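Local coordinates for protein type-2Ba cytolytic delta-endotoxin (Bacillus thuringiensis serovar israelensis, PDB 2RCI) that probably kills the larvae of dipteran insects by making pores in the epithelial cell membrane of the midgut, at residues T8-I13 against K137-I142; T28-G33 against L48-G53; L154-E159 against M184-V189. All coordinates share one frame; numbering follows the deposited sequence.

The three contacts offer a worked example of how a sheet and the helices packed on it divide their chemistry. Contacts 1 and 3 are buried in one mixed sheet and share a border: strands 132-142 and 150-162 are neighbours, joined by backbone hydrogen bonds between I138 and I156 and between F140 and L154. Contact 1 is a parallel pairing, contact 3 an antiparallel one, and backbone bonds carry both. Contact 2, farther from the chain centre and only partly buried, joins two helices of one covering layer through apolar side chains. It rests on the other two, since T28 packs on L139 while F31 meets P155 and V189.

Contact 1: residues T8-I13 against K137-I142; sequences TNFNEI and KILFSI
The short strand 11-13 runs parallel to strand 137-142, their axes 4.6 Å apart at closest approach and 18° from perfectly aligned. As in parallel pairing generally, each bonding residue reaches two neighbours; here N11 and I13 bond to K137, L139 and S141. N11 N donates to K137 O at 2.7 Å and N11 O receives L139 N at 2.9 Å, so N11 straddles I138. I13 repeats the pattern around F140: its N reaches L139 O at 2.8 Å, and its O takes S141 N in the carbonyl plane, whereas the other three donors stand above the planes of their acceptors. This pairing attaches the N-terminal strand to the sheet of the Cyt toxin fold, a sheet flanked by two helical layers. L139 faces helix 21-31. Its CG lies anti to the backbone N (chi1 -169°), and from there CD1 reaches over the middle of the F10 ring, 4.0 Å from the centroid and 6° off the normal, a CH-pi contact from directly above one face. On the side of helix 96-110, where A105 touches both I13 and F140, I13 lies alongside two neighbours pointing the same way. Its CD1 tip meets I138 CG2 at 3.5 Å and the F140 ring at CE1, 3.7 Å away. N11 carries its amide away from K137-I142, and ND2 bonds to the hydroxyl of Y136, just before K137.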
loop_
_atom_site.group_PDB
_atom_site.type_symbol
_atom_site.label_atom_id
_atom_site.label_comp_id
_atom_site.label_asym_id
_atom_site.label_seq_id
_atom_site.Cartn_x
_atom_site.Cartn_y
_atom_site.Cartn_z
ATOM N N THR A 8 -2.251 10.795 10.141
ATOM C CA THR A 8 -1.666 9.609 9.436
ATOM C C THR A 8 -2.746 8.830 8.648
ATOM O O THR A 8 -3.568 8.122 9.239
ATOM C CB THR A 8 -0.999 8.648 10.453
ATOM O OG1 THR A 8 -2.014 7.858 11.095
ATOM C CG2 THR A 8 -0.232 9.433 11.529
ATOM N N ASN A 9 -2.756 8.944 7.323
ATOM C CA ASN A 9 -3.786 8.227 6.579
ATOM C C ASN A 9 -3.294 6.916 5.935
ATOM O O ASN A 9 -4.003 6.304 5.139
ATOM C CB ASN A 9 -4.464 9.163 5.585
ATOM C CG ASN A 9 -5.358 10.205 6.278
ATOM O OD1 ASN A 9 -5.233 11.392 6.020
ATOM N ND2 ASN A 9 -6.251 9.753 7.164
ATOM N N PHE A 10 -2.081 6.503 6.292
ATOM C CA PHE A 10 -1.464 5.289 5.745
ATOM C C PHE A 10 -1.292 4.282 6.878
ATOM O O PHE A 10 -1.068 4.680 8.020
ATOM C CB PHE A 10 -0.046 5.558 5.187
ATOM C CG PHE A 10 -0.007 6.454 3.978
ATOM C CD1 PHE A 10 -0.093 5.922 2.681
ATOM C CD2 PHE A 10 0.167 7.820 4.132
ATOM C CE1 PHE A 10 -0.046 6.747 1.560
ATOM C CE2 PHE A 10 0.212 8.668 3.010
ATOM C CZ PHE A 10 0.114 8.130 1.724
ATOM N N ASN A 11 -1.378 2.990 6.555
ATOM C CA ASN A 11 -0.893 1.947 7.458
ATOM C C ASN A 11 0.624 1.905 7.241
ATOM O O ASN A 11 1.099 1.468 6.198
ATOM C CB ASN A 11 -1.523 0.579 7.154
ATOM C CG ASN A 11 -1.357 -0.418 8.313
ATOM O OD1 ASN A 11 -0.550 -0.192 9.194
ATOM N ND2 ASN A 11 -2.200 -1.471 8.357
ATOM N N GLU A 12 1.369 2.404 8.217
ATOM C CA GLU A 12 2.810 2.586 8.024
ATOM C C GLU A 12 3.576 1.348 8.445
ATOM O O GLU A 12 3.373 0.807 9.543
ATOM C CB GLU A 12 3.293 3.798 8.801
ATOM C CG GLU A 12 2.669 5.149 8.341
ATOM C CD GLU A 12 2.996 6.280 9.305
ATOM O OE1 GLU A 12 3.848 6.066 10.184
ATOM O OE2 GLU A 12 2.435 7.385 9.165
ATOM N N ILE A 13 4.481 0.901 7.579
ATOM C CA ILE A 13 5.269 -0.294 7.858
ATOM C C ILE A 13 6.745 0.054 7.621
ATOM O O ILE A 13 7.176 0.299 6.480
ATOM C CB ILE A 13 4.797 -1.487 7.000
ATOM C CG1 ILE A 13 3.361 -1.864 7.370
ATOM C CG2 ILE A 13 5.716 -2.718 7.157
ATOM C CD1 ILE A 13 2.574 -2.228 6.193
ATOM N N LYS A 137 -4.836 2.198 2.440
ATOM C CA LYS A 137 -3.541 2.844 2.165
ATOM C C LYS A 137 -2.450 2.316 3.053
ATOM O O LYS A 137 -2.635 2.188 4.266
ATOM C CB LYS A 137 -3.625 4.356 2.317
ATOM C CG LYS A 137 -4.539 5.000 1.261
ATOM C CD LYS A 137 -4.620 6.521 1.437
ATOM C CE LYS A 137 -5.352 6.984 2.738
ATOM N NZ LYS A 137 -6.604 6.265 3.112
ATOM N N ILE A 138 -1.316 2.013 2.421
ATOM C CA ILE A 138 -0.157 1.430 3.099
ATOM C C ILE A 138 1.060 2.274 2.714
ATOM O O ILE A 138 1.122 2.794 1.590
ATOM C CB ILE A 138 0.116 0.004 2.604
ATOM C CG1 ILE A 138 -1.100 -0.916 2.841
ATOM C CG2 ILE A 138 1.365 -0.577 3.297
ATOM C CD1 ILE A 138 -1.007 -2.255 2.061
ATOM N N LEU A 139 2.008 2.433 3.628
ATOM C CA LEU A 139 3.274 3.113 3.265
ATOM C C LEU A 139 4.445 2.343 3.846
ATOM O O LEU A 139 4.609 2.258 5.084
ATOM C CB LEU A 139 3.299 4.582 3.708
ATOM C CG LEU A 139 4.449 5.471 3.172
ATOM C CD1 LEU A 139 4.061 6.941 3.134
ATOM C CD2 LEU A 139 5.779 5.248 3.921
ATOM N N PHE A 140 5.263 1.785 2.952
ATOM C CA PHE A 140 6.481 1.100 3.361
ATOM C C PHE A 140 7.702 2.008 3.301
ATOM O O PHE A 140 7.908 2.709 2.286
ATOM C CB PHE A 140 6.801 -0.077 2.429
ATOM C CG PHE A 140 5.765 -1.149 2.409
ATOM C CD1 PHE A 140 5.760 -2.143 3.386
ATOM C CD2 PHE A 140 4.824 -1.201 1.377
ATOM C CE1 PHE A 140 4.774 -3.162 3.379
ATOM C CE2 PHE A 140 3.846 -2.220 1.339
ATOM C CZ PHE A 140 3.835 -3.214 2.341
ATOM N N SER A 141 8.485 2.013 4.382
ATOM C CA SER A 141 9.836 2.570 4.346
ATOM C C SER A 141 10.802 1.392 4.416
ATOM O O SER A 141 10.625 0.482 5.224
ATOM C CB SER A 141 10.072 3.545 5.499
ATOM O OG SER A 141 9.164 4.641 5.449
ATOM N N ILE A 142 11.816 1.397 3.558
ATOM C CA ILE A 142 12.601 0.202 3.400
ATOM C C ILE A 142 14.068 0.571 3.311
ATOM O O ILE A 142 14.465 1.393 2.485
ATOM C CB ILE A 142 12.195 -0.556 2.105
ATOM C CG1 ILE A 142 10.669 -0.691 2.036
ATOM C CG2 ILE A 142 12.924 -1.931 2.037
ATOM C CD1 ILE A 142 10.128 -0.893 0.590
#

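Contact 2: residues T28-G33 against L48-G53; sequences TNTFQG and LQIANG
Helices 21-31 and 44-53 belong to one of the two helical layers that enclose the sheet in the Cyt toxin fold, and this contact is where their later turns meet, with F31 and I50 the closest pair of backbones at 7.1 Å between CA atoms. I50 does most of the work, reaching across with both of its branches. CG2, anti to the backbone N, enters the angle between T30 and F31. It presses against T30 CG2 at 3.4 Å, tighter than usual for two methyl groups. Roughly at right angles to this, it lies over a face of the F31 ring, 4.0 Å from the centroid and 21° off the normal. This CH-pi contact is displaced toward the rim, so that CE2 is the nearest ring atom, at 3.7 Å. The longer branch extends past T30 toward G33, where its CD1 rests 3.6 Å from G33 C. Because G33 carries no side chain, that methyl can settle directly on the backbone, and it also lies beside T30 O. The far end of the ring comes near A51, with F31 CZ 4.4 Å from A51 CB. Beneath, F31 packs on L139 and V189 and A51 on L187 and V59, so the two helices share a floor of strands. T30 can offer its methyl to I50 because OG1, placed beside its own backbone N, turns back to R26 O in the preceding helical turn. With that hydroxyl satisfied within its own helix, the interface is left to methyl groups, one aromatic face and a patch of backbone, and its hold is dispersive and hydrophobic, without the directional restraint of a shared polar bond.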
loop_
_atom_site.group_PDB
_atom_site.type_symbol
_atom_site.label_atom_id
_atom_site.label_comp_id
_atom_site.label_asym_id
_atom_site.label_seq_id
_atom_site.Cartn_x
_atom_site.Cartn_y
_atom_site.Cartn_z
ATOM N N THR A 28 7.743 9.645 5.152
ATOM C CA THR A 28 6.357 9.261 5.415
ATOM C C THR A 28 5.503 10.520 5.636
ATOM O O THR A 28 4.436 10.665 5.040
ATOM C CB THR A 28 6.311 8.289 6.615
ATOM O OG1 THR A 28 7.031 7.098 6.260
ATOM C CG2 THR A 28 4.860 7.930 7.010
ATOM N N ASN A 29 5.990 11.452 6.467
ATOM C CA ASN A 29 5.300 12.737 6.661
ATOM C C ASN A 29 5.060 13.488 5.351
ATOM O O ASN A 29 3.990 14.059 5.139
ATOM C CB ASN A 29 6.074 13.652 7.629
ATOM C CG ASN A 29 5.879 13.277 9.085
ATOM O OD1 ASN A 29 5.039 12.440 9.420
ATOM N ND2 ASN A 29 6.649 13.916 9.969
ATOM N N THR A 30 6.063 13.468 4.479
ATOM C CA THR A 30 6.032 14.210 3.214
ATOM C C THR A 30 4.909 13.690 2.307
ATOM O O THR A 30 4.191 14.472 1.683
ATOM C CB THR A 30 7.403 14.157 2.515
ATOM O OG1 THR A 30 8.377 14.777 3.362
ATOM C CG2 THR A 30 7.382 14.913 1.193
ATOM N N PHE A 31 4.741 12.369 2.276
ATOM C CA PHE A 31 3.673 11.760 1.482
ATOM C C PHE A 31 2.245 11.884 1.992
ATOM O O PHE A 31 1.311 11.611 1.242
ATOM C CB PHE A 31 4.020 10.329 1.076
ATOM C CG PHE A 31 5.037 10.279 0.007
ATOM C CD1 PHE A 31 6.379 10.092 0.318
ATOM C CD2 PHE A 31 4.666 10.512 -1.324
ATOM C CE1 PHE A 31 7.339 10.109 -0.697
ATOM C CE2 PHE A 31 5.599 10.528 -2.326
ATOM C CZ PHE A 31 6.941 10.315 -2.027
ATOM N N GLN A 32 2.062 12.315 3.240
ATOM C CA GLN A 32 0.723 12.730 3.708
ATOM C C GLN A 32 0.095 13.762 2.759
ATOM O O GLN A 32 -1.130 13.785 2.569
ATOM C CB GLN A 32 0.772 13.283 5.135
ATOM C CG GLN A 32 1.344 12.317 6.188
ATOM C CD GLN A 32 0.545 11.024 6.347
ATOM O OE1 GLN A 32 -0.650 10.954 6.001
ATOM N NE2 GLN A 32 1.203 9.989 6.887
ATOM N N GLY A 33 0.950 14.578 2.142
ATOM C CA GLY A 33 0.531 15.606 1.178
ATOM C C GLY A 33 -0.180 15.084 -0.067
ATOM O O GLY A 33 -0.850 15.854 -0.772
ATOM N N LEU A 48 3.446 11.961 -7.297
ATOM C CA LEU A 48 4.537 12.182 -8.237
ATOM C C LEU A 48 5.144 13.591 -8.156
ATOM O O LEU A 48 6.348 13.753 -8.281
ATOM C CB LEU A 48 4.110 11.846 -9.664
ATOM C CG LEU A 48 4.030 10.339 -9.942
ATOM C CD1 LEU A 48 3.431 10.100 -11.293
ATOM C CD2 LEU A 48 5.443 9.724 -9.892
ATOM N N GLN A 49 4.317 14.605 -7.941
ATOM C CA GLN A 49 4.850 15.965 -7.726
ATOM C C GLN A 49 5.761 15.970 -6.491
ATOM O O GLN A 49 6.862 16.514 -6.516
ATOM C CB GLN A 49 3.719 16.973 -7.543
ATOM C CG GLN A 49 2.836 17.184 -8.777
ATOM C CD GLN A 49 3.581 17.844 -9.942
ATOM O OE1 GLN A 49 4.236 18.885 -9.784
ATOM N NE2 GLN A 49 3.487 17.239 -11.107
ATOM N N ILE A 50 5.303 15.339 -5.419
ATOM C CA ILE A 50 6.072 15.269 -4.173
ATOM C C ILE A 50 7.417 14.549 -4.394
ATOM O O ILE A 50 8.473 15.064 -4.014
ATOM C CB ILE A 50 5.256 14.603 -3.051
ATOM C CG1 ILE A 50 4.136 15.544 -2.576
ATOM C CG2 ILE A 50 6.158 14.186 -1.889
ATOM C CD1 ILE A 50 3.073 14.873 -1.688
ATOM N N ALA A 51 7.367 13.385 -5.038
ATOM C CA ALA A 51 8.570 12.644 -5.406
ATOM C C ALA A 51 9.554 13.518 -6.210
ATOM O O ALA A 51 10.755 13.528 -5.922
ATOM C CB ALA A 51 8.217 11.361 -6.140
ATOM N N ASN A 52 9.028 14.276 -7.175
ATOM C CA ASN A 52 9.815 15.203 -7.990
ATOM C C ASN A 52 10.531 16.270 -7.178
ATOM O O ASN A 52 11.604 16.761 -7.588
ATOM C CB ASN A 52 8.921 15.931 -9.026
ATOM C CG ASN A 52 9.741 16.602 -10.137
ATOM O OD1 ASN A 52 10.617 15.974 -10.721
ATOM N ND2 ASN A 52 9.435 17.878 -10.439
ATOM N N GLY A 53 9.938 16.668 -6.058
ATOM C CA GLY A 53 10.534 17.729 -5.241
ATOM C C GLY A 53 11.596 17.244 -4.275
ATOM O O GLY A 53 12.278 18.065 -3.631
#

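Contact 3: residues L154-E159 against M184-V189; sequences LPIAFE and MKALTV
K185 O is the best-held polar atom, held by one strong hydrogen bond: A157 N donates to it at 2.8 Å in an almost straight line (177°) lying nearly along the C=O axis, with a longer, weaker CA-H...O contact from I156 CA beside it. The bond belongs to the antiparallel pairing of strands 150-162 and 177-192 within the sheet of the Cyt toxin fold. It is returned by K185 N, which reaches A157 O at 3.0 Å, making A157 and K185 a hydrogen-bonded pair between the non-hydrogen-bonded pairs I156-A186 and F158-M184. On the face of those flanking pairs lies helix 74-89, whose I85 touches I156 and whose I84 touches M184. M184 leaves its backbone with CG anti to N (chi1 -171°) and stays extended, running alongside F158 in the same direction. Its CG comes within 3.8 Å of F158 CE1, and SD stands 5.0 Å from the ring centroid in an oblique Met-aromatic contact. The other face carries a looser polar pair: the extended K185 chain brings NZ to 3.4 Å from E159 OE2, a weak salt bridge. N41 ND2 also bonds to that oxygen, and F42 O weakly receives NZ, so loop residues give both charged ends a second partner. Toward L154 the pattern thins. L187 N still gives a weak bond to P155 O at 3.4 Å, but proline has no N-H to return, and L187 O instead meets carbon: L154 CA in a CA-H...O contact, and both L154 CD1 and P155 CD at 3.1 Å.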
loop_
_atom_site.group_PDB
_atom_site.type_symbol
_atom_site.label_atom_id
_atom_site.label_comp_id
_atom_site.label_asym_id
_atom_site.label_seq_id
_atom_site.Cartn_x
_atom_site.Cartn_y
_atom_site.Cartn_z
ATOM N N LEU A 154 7.638 3.435 -0.448
ATOM C CA LEU A 154 6.617 2.872 -1.327
ATOM C C LEU A 154 5.210 3.122 -0.743
ATOM O O LEU A 154 4.717 2.312 0.068
ATOM C CB LEU A 154 6.896 1.369 -1.528
ATOM C CG LEU A 154 5.901 0.492 -2.312
ATOM C CD1 LEU A 154 5.329 1.168 -3.555
ATOM C CD2 LEU A 154 6.631 -0.833 -2.698
ATOM N N PRO A 155 4.593 4.272 -1.089
ATOM C CA PRO A 155 3.182 4.510 -0.776
ATOM C C PRO A 155 2.336 3.672 -1.713
ATOM O O PRO A 155 2.607 3.639 -2.919
ATOM C CB PRO A 155 2.987 6.000 -1.115
ATOM C CG PRO A 155 4.368 6.560 -1.182
ATOM C CD PRO A 155 5.196 5.462 -1.731
ATOM N N ILE A 156 1.347 2.986 -1.153
ATOM C CA ILE A 156 0.414 2.187 -1.963
ATOM C C ILE A 156 -1.010 2.525 -1.562
ATOM O O ILE A 156 -1.330 2.462 -0.377
ATOM C CB ILE A 156 0.594 0.683 -1.754
ATOM C CG1 ILE A 156 2.025 0.230 -2.021
ATOM C CG2 ILE A 156 -0.435 -0.106 -2.628
ATOM C CD1 ILE A 156 2.295 -1.200 -1.636
ATOM N N ALA A 157 -1.868 2.878 -2.529
ATOM C CA ALA A 157 -3.313 3.015 -2.254
ATOM C C ALA A 157 -4.147 2.052 -3.096
ATOM O O ALA A 157 -3.905 1.905 -4.303
ATOM C CB ALA A 157 -3.791 4.449 -2.482
ATOM N N PHE A 158 -5.127 1.396 -2.474
ATOM C CA PHE A 158 -6.056 0.587 -3.250
ATOM C C PHE A 158 -7.464 1.191 -3.199
ATOM O O PHE A 158 -7.869 1.722 -2.176
ATOM C CB PHE A 158 -6.152 -0.831 -2.680
ATOM C CG PHE A 158 -4.850 -1.574 -2.673
ATOM C CD1 PHE A 158 -4.383 -2.157 -3.839
ATOM C CD2 PHE A 158 -4.100 -1.673 -1.503
ATOM C CE1 PHE A 158 -3.177 -2.889 -3.848
ATOM C CE2 PHE A 158 -2.901 -2.398 -1.492
ATOM C CZ PHE A 158 -2.422 -2.970 -2.679
ATOM N N GLU A 159 -8.181 1.105 -4.313
ATOM C CA GLU A 159 -9.624 1.375 -4.341
ATOM C C GLU A 159 -10.249 0.021 -4.587
ATOM O O GLU A 159 -10.053 -0.574 -5.659
ATOM C CB GLU A 159 -9.984 2.304 -5.512
ATOM C CG GLU A 159 -9.109 3.513 -5.628
ATOM C CD GLU A 159 -9.647 4.543 -6.643
ATOM O OE1 GLU A 159 -10.749 4.327 -7.216
ATOM O OE2 GLU A 159 -8.970 5.563 -6.828
ATOM N N MET A 184 -5.061 0.105 -8.197
ATOM C CA MET A 184 -3.854 0.314 -7.431
ATOM C C MET A 184 -3.138 1.550 -7.928
ATOM O O MET A 184 -2.943 1.713 -9.128
ATOM C CB MET A 184 -2.945 -0.886 -7.645
ATOM C CG MET A 184 -1.736 -0.928 -6.761
ATOM S SD MET A 184 -1.027 -2.561 -6.973
ATOM C CE MET A 184 0.451 -2.406 -5.974
ATOM N N LYS A 185 -2.699 2.384 -6.992
ATOM C CA LYS A 185 -1.851 3.529 -7.281
ATOM C C LYS A 185 -0.655 3.419 -6.350
ATOM O O LYS A 185 -0.805 3.369 -5.127
ATOM C CB LYS A 185 -2.590 4.835 -7.002
ATOM C CG LYS A 185 -3.767 5.106 -7.929
ATOM C CD LYS A 185 -4.632 6.237 -7.389
ATOM C CE LYS A 185 -5.620 6.709 -8.443
ATOM N NZ LYS A 185 -6.501 7.739 -7.830
ATOM N N ALA A 186 0.534 3.376 -6.928
ATOM C CA ALA A 186 1.735 3.194 -6.118
ATOM C C ALA A 186 2.942 3.811 -6.832
ATOM O O ALA A 186 2.967 3.941 -8.071
ATOM C CB ALA A 186 1.964 1.699 -5.862
ATOM N N LEU A 187 3.937 4.203 -6.047
ATOM C CA LEU A 187 5.227 4.564 -6.613
ATOM C C LEU A 187 6.320 4.155 -5.637
ATOM O O LEU A 187 6.076 4.101 -4.423
ATOM C CB LEU A 187 5.297 6.074 -6.904
ATOM C CG LEU A 187 5.416 7.110 -5.752
ATOM C CD1 LEU A 187 6.764 7.091 -5.047
ATOM C CD2 LEU A 187 5.215 8.519 -6.317
ATOM N N THR A 188 7.516 3.875 -6.150
ATOM C CA THR A 188 8.666 3.683 -5.277
ATOM C C THR A 188 9.624 4.817 -5.556
ATOM O O THR A 188 9.993 5.041 -6.719
ATOM C CB THR A 188 9.390 2.354 -5.550
ATOM O OG1 THR A 188 8.448 1.272 -5.479
ATOM C CG2 THR A 188 10.460 2.142 -4.529
ATOM N N VAL A 189 10.003 5.532 -4.497
ATOM C CA VAL A 189 11.034 6.562 -4.595
ATOM C C VAL A 189 12.224 6.178 -3.704
ATOM O O VAL A 189 12.050 5.777 -2.536
ATOM C CB VAL A 189 10.463 7.982 -4.255
ATOM C CG1 VAL A 189 9.955 8.028 -2.820
ATOM C CG2 VAL A 189 11.558 9.079 -4.454
#